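PDB 1KS8: endo-b-1,4-glucanase from Nasutitermes takasagoensis, which probably hydrolyses internal beta-1,4-glucosidic linkages in cellulose, lichenin and cereal beta-D-glucans, cutting within the chains. Local coordinates for residues A158-S163 / Y223-D228; E214-A219 / V262-L267; Y102-H107 / S174-T179; T70-G75 / R93-W98. One frame throughout, in Å; residues are numbered along the deposited sequence.

In the fold
All four contacts join helices of the (alpha/alpha)6 barrel that forms the glycosyl hydrolase family 9 domain. Along the chain, contact 4 closes first and shares helix 89-106 with contact 3; contacts 3 and 1 then interleave, as do contacts 1 and 2, which share helix 212-226. Contact 1 lies between the others: its centre is about 11 Å from that of contact 2, about 12 Å from contact 3 and about 13 Å from contact 4, and it touches all three. Contacts 2 and 3 are farthest apart, about 20 Å between centres, and do not touch. Helix 149-165 touches helices 62-78, 89-106, 171-190 and 212-226, tying early and later parts of the barrel together.

Contact 1. Residues A158-S163 / Y223-D228; sequences ALAAAS and YRATND
Ala-160 and Ala-225 bring their CA atoms to within 5.8 Å, a close backbone approach between helix 149-165 and the C-terminal turn of helix 212-226. Alanine suits both places, because the small methyls fit so close a backbone approach. The methyl of Ala-225 carries the contact: its CB lies 4.1 Å from CB of Ala-160 and 3.5 Å from OG of Ser-163, and it also rests beside the Ala-160 carbonyl oxygen. Ser-163 turns its hydroxyl back over its own helix, with OG between the backbone N and the carbonyl carbon (chi1 75°). From there OG of Ser-163 donates to O of Ala-160 over 2.6 Å, meeting the carbonyl at a C=O...OG angle of 128° and tilted 19° from its plane. OG of Ser-163 also accepts from a water oxygen at 2.9 Å, and that water gives its other proton to O of Ala-225, also at 2.9 Å. Replacing Ser-163 with an alanine would probably leave O of Ala-160 without this side-chain donor and the bridging water without one of its two acceptors. Just beyond, the chain leaves the helix: OG1 of Thr-226 accepts from N of Asp-228 in an ST turn, Asn-227 takes a positive phi, and Asp-228 caps the start of helix 229-241 through N of Thr-230. No direct hydrogen bond crosses between the segments, so their polar link runs through the water, while the small methyls allow the close approach.

Contact 2. Residues E214-A219 / V262-L267; sequences ELVWAA and VLLAKL
This is a buried apolar contact in which Trp-217 and Val-216 of helix 212-226 meet Leu-263 and Leu-264 of helix 257-268, in the helical barrel of the catalytic domain. The backbones stay well apart, with CA of Trp-217 and CA of Leu-263 8.4 Å from each other, and the side chains bridge the gap. The CB of Trp-217 points away from the other helix, yet CG stands anti to the backbone N (chi1 178°) and the indole swings back, bringing the outer corner of its six-membered ring to Leu-263. There CD1 of Leu-263 lies 3.8 Å from CZ3 and 4.0 Å from CE3 of Trp-217, approaching the ring obliquely, and the two side chains cross at about a right angle. A second, looser pair also crosses at about a right angle: CG1 of Val-216 and CD1 of Leu-264 are 4.2 Å apart, beta-branched valine lending a compact wall and leucine a longer reach. NE1 of Trp-217 is hydrogen-bonded to OE2 of Glu-154, the rings of Trp-74 and Trp-221 meet the indole edge-to-face, and Lys-256, salt-bridged to Glu-214, makes a cation-pi contact with it. Tryptophan suits this position, being able to offer carbon to one helix and an N-H to another. Glu-214, with Asp-210, Asp-213 and Asp-254, binds calcium in a structure of this protein, although no calcium is bound here; the side chain of Val-216 is about 6 Å from that of Asp-213. The apolar pairs thus lie near that site, within a helix-helix interface of the (alpha/alpha)6 barrel characteristic of family 9 glycosidases.

Contact 3. Residues Y102-H107 / S174-T179; sequences YFIKAH and SNNLLT
A helix-helix packing of the (alpha/alpha)6 barrel brings Ile-104, near the C-terminal end of helix 89-106, against Asn-176 and Leu-177 of helix 171-190. One methyl does the work. The isoleucine chain is extended about the CB-CG1 bond, with CD1 anti to CA (chi2 172°), which carries CD1 across to the neighbouring helix. It reaches Asn-176 and Leu-177 from different quarters: the asparagine comes from the opposite direction, while the leucine crosses the isoleucine at about a right angle. CD1 of Ile-104 lies 4.2 Å from CD2 of Leu-177, an ordinary van der Waals contact between methyl groups. The approach of CD1 of Ile-104 to ND2 of Asn-176, 3.2 Å, is very short for a methyl and an amide nitrogen, and is doubtful as a measure of the packing. Asn-176 has CG anti to the backbone N (chi1 -179°), which carries its amide out toward Ile-104. Isoleucine fits here because its long CG1-CD1 arm bridges the two helices, whose nearest CA atoms, those of Ile-104 and Leu-177, are 7.7 Å apart. Leu-177 is similarly apt, since it is buried and its apolar side chain also meets Leu-159 and Ala-162 of helix 149-165. His-107, the first residue to leave helical geometry, continues the join through ND1, which is hydrogen-bonded to ND1 of His-180. Around this pair, Phe-103 packs on helices 62-78 and 149-165, and the backbone of Ala-106 is hydrogen-bonded to Tyr-114 in strand 113-117.

Contact 4. Residues T70-G75 / R93-W98; sequences TVLAWG and RKAVKW
Val-96 sets CG1 anti to the backbone N (chi1 170°), which leaves CG2 beside that N and aimed at helix 62-78, while Leu-72 bends its branched end toward helix 89-106 with chi1 -72°. The valine methyl then settles over the backbone where Leu-72 joins Ala-73. CG2 of Val-96 stands 3.9 Å from N of Ala-73, 4.2 Å from CB of Ala-73 and 4.2 Å from CB of Leu-72. The small side chain of Ala-73 leaves the backbone accessible to that methyl, and the two CA atoms, of Ala-73 and Val-96, come within 6.2 Å. The short helical segments run nearly antiparallel, at 151°, with axes 9.4 Å apart, as is common for neighbouring helices of an (alpha/alpha)6 barrel. Farther along the interface, CD1 of Leu-72 approaches CB of Ala-95 at 4.5 Å, a loose contact in which leucine supplies the reach and the small Ala-95 leaves room for its end. Val-96 is shared, since its side chain also touches Ala-162 of helix 149-165, and Ala-73 meets Ala-161 of that same helix. Leu-72 has a further neighbour in Gln-422, on helix 415-430.

Contact 1. Residues A158-S163 / Y223-D228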
loop_
_atom_site.group_PDB
_atom_site.type_symbol
_atom_site.label_atom_id
_atom_site.label_comp_id
_atom_site.label_asym_id
_atom_site.label_seq_id
_atom_site.Cartn_x
_atom_site.Cartn_y
_atom_site.Cartn_z
ATOM N N ALA A 158 8.714 4.261 5.072
ATOM C CA ALA A 158 8.867 3.748 3.717
ATOM C C ALA A 158 10.295 3.960 3.227
ATOM O O ALA A 158 10.898 3.067 2.630
ATOM C CB ALA A 158 7.880 4.440 2.776
ATOM N N LEU A 159 10.834 5.147 3.486
ATOM C CA LEU A 159 12.191 5.470 3.063
ATOM C C LEU A 159 13.221 4.609 3.790
ATOM O O LEU A 159 14.179 4.127 3.179
ATOM C CB LEU A 159 12.466 6.955 3.299
ATOM C CG LEU A 159 11.647 7.894 2.407
ATOM C CD1 LEU A 159 11.744 9.315 2.940
ATOM C CD2 LEU A 159 12.151 7.820 0.977
ATOM N N ALA A 160 13.016 4.403 5.086
ATOM C CA ALA A 160 13.934 3.586 5.871
ATOM C C ALA A 160 13.876 2.139 5.394
ATOM O O ALA A 160 14.907 1.488 5.228
ATOM C CB ALA A 160 13.580 3.670 7.354
ATOM N N ALA A 161 12.668 1.635 5.162
ATOM C CA ALA A 161 12.513 0.265 4.686
ATOM C C ALA A 161 13.184 0.135 3.321
ATOM O O ALA A 161 13.893 -0.838 3.054
ATOM C CB ALA A 161 11.035 -0.095 4.589
ATOM N N ALA A 162 12.967 1.123 2.459
ATOM C CA ALA A 162 13.569 1.099 1.133
ATOM C C ALA A 162 15.095 1.145 1.213
ATOM O O ALA A 162 15.778 0.526 0.398
ATOM C CB ALA A 162 13.051 2.266 0.297
ATOM N N SER A 163 15.638 1.867 2.190
ATOM C CA SER A 163 17.093 1.954 2.312
ATOM C C SER A 163 17.682 0.568 2.562
ATOM O O SER A 163 18.800 0.275 2.140
ATOM C CB SER A 163 17.498 2.922 3.435
ATOM O OG SER A 163 17.300 2.364 4.723
ATOM N N TYR A 223 15.317 2.203 13.271
ATOM C CA TYR A 223 16.243 1.399 14.057
ATOM C C TYR A 223 16.725 0.232 13.200
ATOM O O TYR A 223 17.916 -0.072 13.153
ATOM C CB TYR A 223 15.569 0.852 15.316
ATOM C CG TYR A 223 16.427 -0.152 16.052
ATOM C CD1 TYR A 223 17.681 0.204 16.550
ATOM C CD2 TYR A 223 15.998 -1.469 16.227
ATOM C CE1 TYR A 223 18.488 -0.726 17.203
ATOM C CE2 TYR A 223 16.798 -2.406 16.880
ATOM C CZ TYR A 223 18.041 -2.027 17.364
ATOM O OH TYR A 223 18.836 -2.951 18.004
ATOM N N ARG A 224 15.792 -0.420 12.517
ATOM C CA ARG A 224 16.136 -1.552 11.672
ATOM C C ARG A 224 17.109 -1.165 10.561
ATOM O O ARG A 224 17.997 -1.939 10.209
ATOM C CB ARG A 224 14.866 -2.150 11.055
ATOM C CG ARG A 224 15.112 -3.420 10.260
ATOM C CD ARG A 224 13.820 -4.010 9.726
ATOM N NE ARG A 224 14.035 -5.360 9.220
ATOM C CZ ARG A 224 13.061 -6.213 8.928
ATOM N NH1 ARG A 224 11.793 -5.854 9.087
ATOM N NH2 ARG A 224 13.356 -7.434 8.502
ATOM N N ALA A 225 16.940 0.038 10.023
ATOM C CA ALA A 225 17.777 0.527 8.930
ATOM C C ALA A 225 19.117 1.130 9.341
ATOM O O ALA A 225 20.015 1.272 8.507
ATOM C CB ALA A 225 16.996 1.548 8.110
ATOM N N THR A 226 19.263 1.476 10.615
ATOM C CA THR A 226 20.497 2.100 11.086
ATOM C C THR A 226 21.224 1.360 12.202
ATOM O O THR A 226 22.436 1.513 12.362
ATOM C CB THR A 226 20.220 3.519 11.600
ATOM O OG1 THR A 226 19.353 3.445 12.741
ATOM C CG2 THR A 226 19.559 4.360 10.518
ATOM N N ASN A 227 20.481 0.571 12.971
ATOM C CA ASN A 227 21.042 -0.167 14.099
ATOM C C ASN A 227 21.408 0.854 15.174
ATOM O O ASN A 227 22.174 0.567 16.094
ATOM C CB ASN A 227 22.290 -0.952 13.680
ATOM C CG ASN A 227 22.748 -1.932 14.745
ATOM O OD1 ASN A 227 23.861 -2.459 14.683
ATOM N ND2 ASN A 227 21.888 -2.189 15.722
ATOM N N ASP A 228 20.850 2.054 15.043
ATOM C CA ASP A 228 21.091 3.135 15.991
ATOM C C ASP A 228 20.108 2.964 17.146
ATOM O O ASP A 228 18.917 3.239 17.000
ATOM C CB ASP A 228 20.862 4.485 15.309
ATOM C CG ASP A 228 21.370 5.647 16.133
ATOM O OD1 ASP A 228 21.260 5.590 17.375
ATOM O OD2 ASP A 228 21.869 6.623 15.534
HETATM O O HOH W 1 19.666 1.017 5.605
#

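Contact 2. Residues E214-A219 / V262-L267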
loop_
_atom_site.group_PDB
_atom_site.type_symbol
_atom_site.label_atom_id
_atom_site.label_comp_id
_atom_site.label_asym_id
_atom_site.label_seq_id
_atom_site.Cartn_x
_atom_site.Cartn_y
_atom_site.Cartn_z
ATOM N N GLU A 214 2.158 5.904 14.112
ATOM C CA GLU A 214 3.100 6.185 13.032
ATOM C C GLU A 214 4.483 6.555 13.556
ATOM O O GLU A 214 5.499 6.224 12.942
ATOM C CB GLU A 214 2.582 7.325 12.152
ATOM C CG GLU A 214 1.398 6.955 11.280
ATOM C CD GLU A 214 1.708 5.801 10.356
ATOM O OE1 GLU A 214 2.828 5.771 9.803
ATOM O OE2 GLU A 214 0.832 4.928 10.177
ATOM N N LEU A 215 4.525 7.259 14.682
ATOM C CA LEU A 215 5.800 7.654 15.268
ATOM C C LEU A 215 6.575 6.417 15.721
ATOM O O LEU A 215 7.790 6.332 15.545
ATOM C CB LEU A 215 5.569 8.604 16.448
ATOM C CG LEU A 215 5.014 9.983 16.069
ATOM C CD1 LEU A 215 4.711 10.784 17.328
ATOM C CD2 LEU A 215 6.022 10.716 15.195
ATOM N N VAL A 216 5.862 5.454 16.297
ATOM C CA VAL A 216 6.489 4.219 16.762
ATOM C C VAL A 216 6.933 3.387 15.558
ATOM O O VAL A 216 8.029 2.829 15.542
ATOM C CB VAL A 216 5.504 3.381 17.611
ATOM C CG1 VAL A 216 6.195 2.132 18.124
ATOM C CG2 VAL A 216 4.973 4.214 18.775
ATOM N N TRP A 217 6.064 3.313 14.555
ATOM C CA TRP A 217 6.319 2.570 13.323
ATOM C C TRP A 217 7.575 3.115 12.639
ATOM O O TRP A 217 8.476 2.355 12.275
ATOM C CB TRP A 217 5.084 2.713 12.422
ATOM C CG TRP A 217 5.108 2.076 11.049
ATOM C CD1 TRP A 217 4.941 2.725 9.856
ATOM C CD2 TRP A 217 5.129 0.672 10.736
ATOM N NE1 TRP A 217 4.845 1.820 8.828
ATOM C CE2 TRP A 217 4.956 0.553 9.337
ATOM C CE3 TRP A 217 5.271 -0.495 11.501
ATOM C CZ2 TRP A 217 4.918 -0.686 8.686
ATOM C CZ3 TRP A 217 5.233 -1.731 10.851
ATOM C CH2 TRP A 217 5.058 -1.813 9.458
ATOM N N ALA A 218 7.637 4.434 12.479
ATOM C CA ALA A 218 8.782 5.080 11.844
ATOM C C ALA A 218 10.067 4.859 12.643
ATOM O O ALA A 218 11.120 4.557 12.075
ATOM C CB ALA A 218 8.517 6.576 11.686
ATOM N N ALA A 219 9.982 5.013 13.961
ATOM C CA ALA A 219 11.149 4.828 14.815
ATOM C C ALA A 219 11.668 3.399 14.712
ATOM O O ALA A 219 12.875 3.171 14.641
ATOM C CB ALA A 219 10.802 5.157 16.265
ATOM N N VAL A 262 4.485 -6.818 15.493
ATOM C CA VAL A 262 5.229 -7.933 14.930
ATOM C C VAL A 262 6.630 -7.477 14.522
ATOM O O VAL A 262 7.580 -8.259 14.552
ATOM C CB VAL A 262 4.473 -8.572 13.729
ATOM C CG1 VAL A 262 4.599 -7.707 12.488
ATOM C CG2 VAL A 262 4.994 -9.978 13.477
ATOM N N LEU A 263 6.762 -6.200 14.170
ATOM C CA LEU A 263 8.057 -5.645 13.781
ATOM C C LEU A 263 8.948 -5.551 15.024
ATOM O O LEU A 263 10.089 -6.012 15.016
ATOM C CB LEU A 263 7.881 -4.247 13.176
ATOM C CG LEU A 263 8.835 -3.771 12.071
ATOM C CD1 LEU A 263 8.840 -2.246 12.061
ATOM C CD2 LEU A 263 10.242 -4.294 12.283
ATOM N N LEU A 264 8.425 -4.948 16.090
ATOM C CA LEU A 264 9.192 -4.817 17.324
ATOM C C LEU A 264 9.516 -6.178 17.933
ATOM O O LEU A 264 10.557 -6.343 18.566
ATOM C CB LEU A 264 8.440 -3.948 18.341
ATOM C CG LEU A 264 8.491 -2.441 18.061
ATOM C CD1 LEU A 264 7.619 -1.700 19.055
ATOM C CD2 LEU A 264 9.932 -1.950 18.147
ATOM N N ALA A 265 8.634 -7.153 17.741
ATOM C CA ALA A 265 8.881 -8.488 18.269
ATOM C C ALA A 265 10.142 -9.041 17.611
ATOM O O ALA A 265 10.977 -9.662 18.266
ATOM C CB ALA A 265 7.692 -9.402 17.982
ATOM N N LYS A 266 10.282 -8.803 16.311
ATOM C CA LYS A 266 11.445 -9.285 15.575
ATOM C C LYS A 266 12.715 -8.521 15.935
ATOM O O LYS A 266 13.786 -9.113 16.081
ATOM C CB LYS A 266 11.202 -9.174 14.068
ATOM C CG LYS A 266 12.347 -9.706 13.217
ATOM C CD LYS A 266 12.021 -9.619 11.733
ATOM C CE LYS A 266 13.078 -10.317 10.890
ATOM N NZ LYS A 266 14.430 -9.731 11.085
ATOM N N LEU A 267 12.592 -7.207 16.085
ATOM C CA LEU A 267 13.733 -6.353 16.403
ATOM C C LEU A 267 14.256 -6.459 17.833
ATOM O O LEU A 267 15.446 -6.248 18.076
ATOM C CB LEU A 267 13.381 -4.889 16.114
ATOM C CG LEU A 267 13.035 -4.531 14.667
ATOM C CD1 LEU A 267 12.623 -3.070 14.594
ATOM C CD2 LEU A 267 14.233 -4.791 13.768
#

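Contact 3. Residues Y102-H107 / S174-T179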
loop_
_atom_site.group_PDB
_atom_site.type_symbol
_atom_site.label_atom_id
_atom_site.label_comp_id
_atom_site.label_asym_id
_atom_site.label_seq_id
_atom_site.Cartn_x
_atom_site.Cartn_y
_atom_site.Cartn_z
ATOM N N TYR A 102 9.616 9.553 -5.706
ATOM C CA TYR A 102 8.629 10.614 -5.569
ATOM C C TYR A 102 8.682 11.233 -4.173
ATOM O O TYR A 102 8.628 12.452 -4.032
ATOM C CB TYR A 102 7.227 10.067 -5.854
ATOM C CG TYR A 102 6.118 11.048 -5.547
ATOM C CD1 TYR A 102 5.912 12.177 -6.341
ATOM C CD2 TYR A 102 5.288 10.857 -4.446
ATOM C CE1 TYR A 102 4.903 13.091 -6.044
ATOM C CE2 TYR A 102 4.279 11.763 -4.140
ATOM C CZ TYR A 102 4.091 12.875 -4.941
ATOM O OH TYR A 102 3.089 13.768 -4.643
ATOM N N PHE A 103 8.792 10.405 -3.136
ATOM C CA PHE A 103 8.857 10.944 -1.782
ATOM C C PHE A 103 10.043 11.887 -1.630
ATOM O O PHE A 103 9.963 12.881 -0.912
ATOM C CB PHE A 103 8.965 9.823 -0.743
ATOM C CG PHE A 103 7.835 8.836 -0.786
ATOM C CD1 PHE A 103 6.556 9.230 -1.169
ATOM C CD2 PHE A 103 8.048 7.514 -0.422
ATOM C CE1 PHE A 103 5.505 8.317 -1.186
ATOM C CE2 PHE A 103 7.004 6.591 -0.435
ATOM C CZ PHE A 103 5.731 6.997 -0.820
ATOM N N ILE A 104 11.149 11.568 -2.298
ATOM C CA ILE A 104 12.331 12.419 -2.231
ATOM C C ILE A 104 12.014 13.792 -2.827
ATOM O O ILE A 104 12.410 14.819 -2.275
ATOM C CB ILE A 104 13.520 11.764 -2.966
ATOM C CG1 ILE A 104 14.054 10.600 -2.126
ATOM C CG2 ILE A 104 14.620 12.790 -3.217
ATOM C CD1 ILE A 104 15.092 9.750 -2.833
ATOM N N LYS A 105 11.293 13.812 -3.944
ATOM C CA LYS A 105 10.916 15.077 -4.570
ATOM C C LYS A 105 9.953 15.846 -3.671
ATOM O O LYS A 105 10.066 17.061 -3.522
ATOM C CB LYS A 105 10.229 14.842 -5.918
ATOM C CG LYS A 105 11.111 14.250 -6.999
ATOM C CD LYS A 105 10.343 14.188 -8.310
ATOM C CE LYS A 105 11.168 13.553 -9.413
ATOM N NZ LYS A 105 10.406 13.447 -10.688
ATOM N N ALA A 106 9.000 15.131 -3.079
ATOM C CA ALA A 106 8.006 15.749 -2.210
ATOM C C ALA A 106 8.618 16.339 -0.941
ATOM O O ALA A 106 8.027 17.213 -0.307
ATOM C CB ALA A 106 6.922 14.730 -1.854
ATOM N N HIS A 107 9.796 15.851 -0.570
ATOM C CA HIS A 107 10.497 16.349 0.610
ATOM C C HIS A 107 11.303 17.557 0.139
ATOM O O HIS A 107 12.524 17.486 -0.019
ATOM C CB HIS A 107 11.437 15.276 1.150
ATOM C CG HIS A 107 12.011 15.598 2.493
ATOM N ND1 HIS A 107 13.202 15.067 2.939
ATOM C CD2 HIS A 107 11.551 16.383 3.495
ATOM C CE1 HIS A 107 13.451 15.513 4.156
ATOM N NE2 HIS A 107 12.466 16.314 4.518
ATOM N N SER A 174 20.609 4.083 -1.323
ATOM C CA SER A 174 20.265 3.672 0.030
ATOM C C SER A 174 20.606 4.777 1.027
ATOM O O SER A 174 19.806 5.101 1.903
ATOM C CB SER A 174 21.018 2.390 0.393
ATOM O OG SER A 174 20.777 2.018 1.736
ATOM N N ASN A 175 21.796 5.356 0.889
ATOM C CA ASN A 175 22.230 6.429 1.779
ATOM C C ASN A 175 21.311 7.640 1.664
ATOM O O ASN A 175 20.957 8.262 2.664
ATOM C CB ASN A 175 23.665 6.850 1.448
ATOM C CG ASN A 175 24.691 5.802 1.837
ATOM O OD1 ASN A 175 25.872 5.926 1.511
ATOM N ND2 ASN A 175 24.247 4.767 2.541
ATOM N N ASN A 176 20.936 7.973 0.433
ATOM C CA ASN A 176 20.059 9.108 0.178
ATOM C C ASN A 176 18.696 8.874 0.823
ATOM O O ASN A 176 18.144 9.761 1.468
ATOM C CB ASN A 176 19.916 9.318 -1.332
ATOM C CG ASN A 176 19.042 10.504 -1.678
ATOM O OD1 ASN A 176 19.096 11.543 -1.018
ATOM N ND2 ASN A 176 18.243 10.363 -2.728
ATOM N N LEU A 177 18.164 7.670 0.650
ATOM C CA LEU A 177 16.875 7.312 1.232
ATOM C C LEU A 177 16.906 7.492 2.747
ATOM O O LEU A 177 15.991 8.065 3.338
ATOM C CB LEU A 177 16.543 5.854 0.912
ATOM C CG LEU A 177 16.177 5.502 -0.532
ATOM C CD1 LEU A 177 16.189 3.992 -0.705
ATOM C CD2 LEU A 177 14.808 6.074 -0.872
ATOM N N LEU A 178 17.968 6.995 3.373
ATOM C CA LEU A 178 18.107 7.080 4.820
ATOM C C LEU A 178 18.207 8.515 5.326
ATOM O O LEU A 178 17.654 8.843 6.375
ATOM C CB LEU A 178 19.328 6.277 5.278
ATOM C CG LEU A 178 19.453 6.048 6.786
ATOM C CD1 LEU A 178 18.219 5.323 7.307
ATOM C CD2 LEU A 178 20.705 5.233 7.068
ATOM N N THR A 179 18.909 9.372 4.589
ATOM C CA THR A 179 19.043 10.768 4.995
ATOM C C THR A 179 17.657 11.402 5.079
ATOM O O THR A 179 17.315 12.054 6.065
ATOM C CB THR A 179 19.909 11.565 3.996
ATOM O OG1 THR A 179 21.259 11.085 4.052
ATOM C CG2 THR A 179 19.893 13.051 4.333
#

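Contact 4. Residues T70-G75 / R93-W98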
loop_
_atom_site.group_PDB
_atom_site.type_symbol
_atom_site.label_atom_id
_atom_site.label_comp_id
_atom_site.label_asym_id
_atom_site.label_seq_id
_atom_site.Cartn_x
_atom_site.Cartn_y
_atom_site.Cartn_z
ATOM N N THR A 70 5.921 1.196 2.173
ATOM C CA THR A 70 6.484 0.524 3.340
ATOM C C THR A 70 6.177 -0.968 3.331
ATOM O O THR A 70 7.064 -1.787 3.544
ATOM C CB THR A 70 5.946 1.124 4.657
ATOM O OG1 THR A 70 6.145 2.540 4.642
ATOM C CG2 THR A 70 6.687 0.534 5.860
ATOM N N VAL A 71 4.921 -1.320 3.085
ATOM C CA VAL A 71 4.525 -2.721 3.075
ATOM C C VAL A 71 5.170 -3.498 1.925
ATOM O O VAL A 71 5.571 -4.653 2.099
ATOM C CB VAL A 71 2.985 -2.844 3.042
ATOM C CG1 VAL A 71 2.567 -4.301 2.900
ATOM C CG2 VAL A 71 2.408 -2.263 4.334
ATOM N N LEU A 72 5.290 -2.876 0.757
ATOM C CA LEU A 72 5.931 -3.559 -0.359
ATOM C C LEU A 72 7.404 -3.799 -0.025
ATOM O O LEU A 72 7.927 -4.886 -0.259
ATOM C CB LEU A 72 5.812 -2.739 -1.650
ATOM C CG LEU A 72 4.426 -2.663 -2.299
ATOM C CD1 LEU A 72 4.542 -1.878 -3.595
ATOM C CD2 LEU A 72 3.877 -4.067 -2.574
ATOM N N ALA A 73 8.070 -2.790 0.531
ATOM C CA ALA A 73 9.481 -2.929 0.892
ATOM C C ALA A 73 9.642 -3.985 1.986
ATOM O O ALA A 73 10.579 -4.779 1.966
ATOM C CB ALA A 73 10.036 -1.585 1.369
ATOM N N TRP A 74 8.718 -3.985 2.939
ATOM C CA TRP A 74 8.735 -4.934 4.049
ATOM C C TRP A 74 8.737 -6.372 3.523
ATOM O O TRP A 74 9.523 -7.209 3.972
ATOM C CB TRP A 74 7.509 -4.671 4.927
ATOM C CG TRP A 74 7.441 -5.399 6.236
ATOM C CD1 TRP A 74 8.435 -6.108 6.851
ATOM C CD2 TRP A 74 6.317 -5.433 7.120
ATOM N NE1 TRP A 74 7.996 -6.578 8.069
ATOM C CE2 TRP A 74 6.698 -6.178 8.257
ATOM C CE3 TRP A 74 5.021 -4.903 7.060
ATOM C CZ2 TRP A 74 5.828 -6.405 9.329
ATOM C CZ3 TRP A 74 4.155 -5.129 8.125
ATOM C CH2 TRP A 74 4.565 -5.874 9.244
ATOM N N GLY A 75 7.866 -6.655 2.559
ATOM C CA GLY A 75 7.803 -7.990 1.994
ATOM C C GLY A 75 9.050 -8.325 1.195
ATOM O O GLY A 75 9.488 -9.475 1.166
ATOM N N ARG A 93 11.914 -4.298 -6.752
ATOM C CA ARG A 93 12.678 -3.137 -6.324
ATOM C C ARG A 93 12.183 -1.892 -7.055
ATOM O O ARG A 93 12.055 -0.825 -6.457
ATOM C CB ARG A 93 14.167 -3.363 -6.595
ATOM C CG ARG A 93 14.791 -4.399 -5.677
ATOM C CD ARG A 93 16.173 -4.812 -6.146
ATOM N NE ARG A 93 16.842 -5.642 -5.149
ATOM C CZ ARG A 93 17.921 -6.378 -5.390
ATOM N NH1 ARG A 93 18.458 -6.396 -6.602
ATOM N NH2 ARG A 93 18.465 -7.090 -4.413
ATOM N N LYS A 94 11.895 -2.031 -8.347
ATOM C CA LYS A 94 11.410 -0.903 -9.136
ATOM C C LYS A 94 10.087 -0.363 -8.604
ATOM O O LYS A 94 9.847 0.842 -8.634
ATOM C CB LYS A 94 11.232 -1.302 -10.601
ATOM C CG LYS A 94 12.531 -1.527 -11.352
ATOM C CD LYS A 94 12.255 -1.890 -12.804
ATOM C CE LYS A 94 13.548 -2.101 -13.575
ATOM N NZ LYS A 94 14.400 -0.881 -13.555
ATOM N N ALA A 95 9.227 -1.258 -8.127
ATOM C CA ALA A 95 7.928 -0.851 -7.598
ATOM C C ALA A 95 8.105 0.016 -6.356
ATOM O O ALA A 95 7.370 0.978 -6.141
ATOM C CB ALA A 95 7.088 -2.080 -7.272
ATOM N N VAL A 96 9.089 -0.327 -5.536
ATOM C CA VAL A 96 9.364 0.441 -4.334
ATOM C C VAL A 96 10.001 1.778 -4.717
ATOM O O VAL A 96 9.592 2.838 -4.237
ATOM C CB VAL A 96 10.320 -0.330 -3.397
ATOM C CG1 VAL A 96 10.798 0.573 -2.267
ATOM C CG2 VAL A 96 9.612 -1.548 -2.827
ATOM N N LYS A 97 10.986 1.729 -5.607
ATOM C CA LYS A 97 11.682 2.939 -6.022
ATOM C C LYS A 97 10.777 3.949 -6.721
ATOM O O LYS A 97 11.005 5.155 -6.631
ATOM C CB LYS A 97 12.870 2.578 -6.922
ATOM C CG LYS A 97 13.808 3.741 -7.217
ATOM C CD LYS A 97 15.101 3.245 -7.854
ATOM C CE LYS A 97 16.124 4.362 -8.003
ATOM N NZ LYS A 97 15.676 5.426 -8.940
ATOM N N TRP A 98 9.745 3.474 -7.411
ATOM C CA TRP A 98 8.854 4.406 -8.088
ATOM C C TRP A 98 8.205 5.314 -7.049
ATOM O O TRP A 98 7.973 6.495 -7.297
ATOM C CB TRP A 98 7.778 3.662 -8.882
ATOM C CG TRP A 98 7.106 4.552 -9.874
ATOM C CD1 TRP A 98 6.015 5.348 -9.663
ATOM C CD2 TRP A 98 7.550 4.823 -11.207
ATOM N NE1 TRP A 98 5.757 6.103 -10.783
ATOM C CE2 TRP A 98 6.685 5.801 -11.746
ATOM C CE3 TRP A 98 8.598 4.335 -11.998
ATOM C CZ2 TRP A 98 6.837 6.303 -13.044
ATOM C CZ3 TRP A 98 8.752 4.836 -13.288
ATOM C CH2 TRP A 98 7.875 5.809 -13.796
#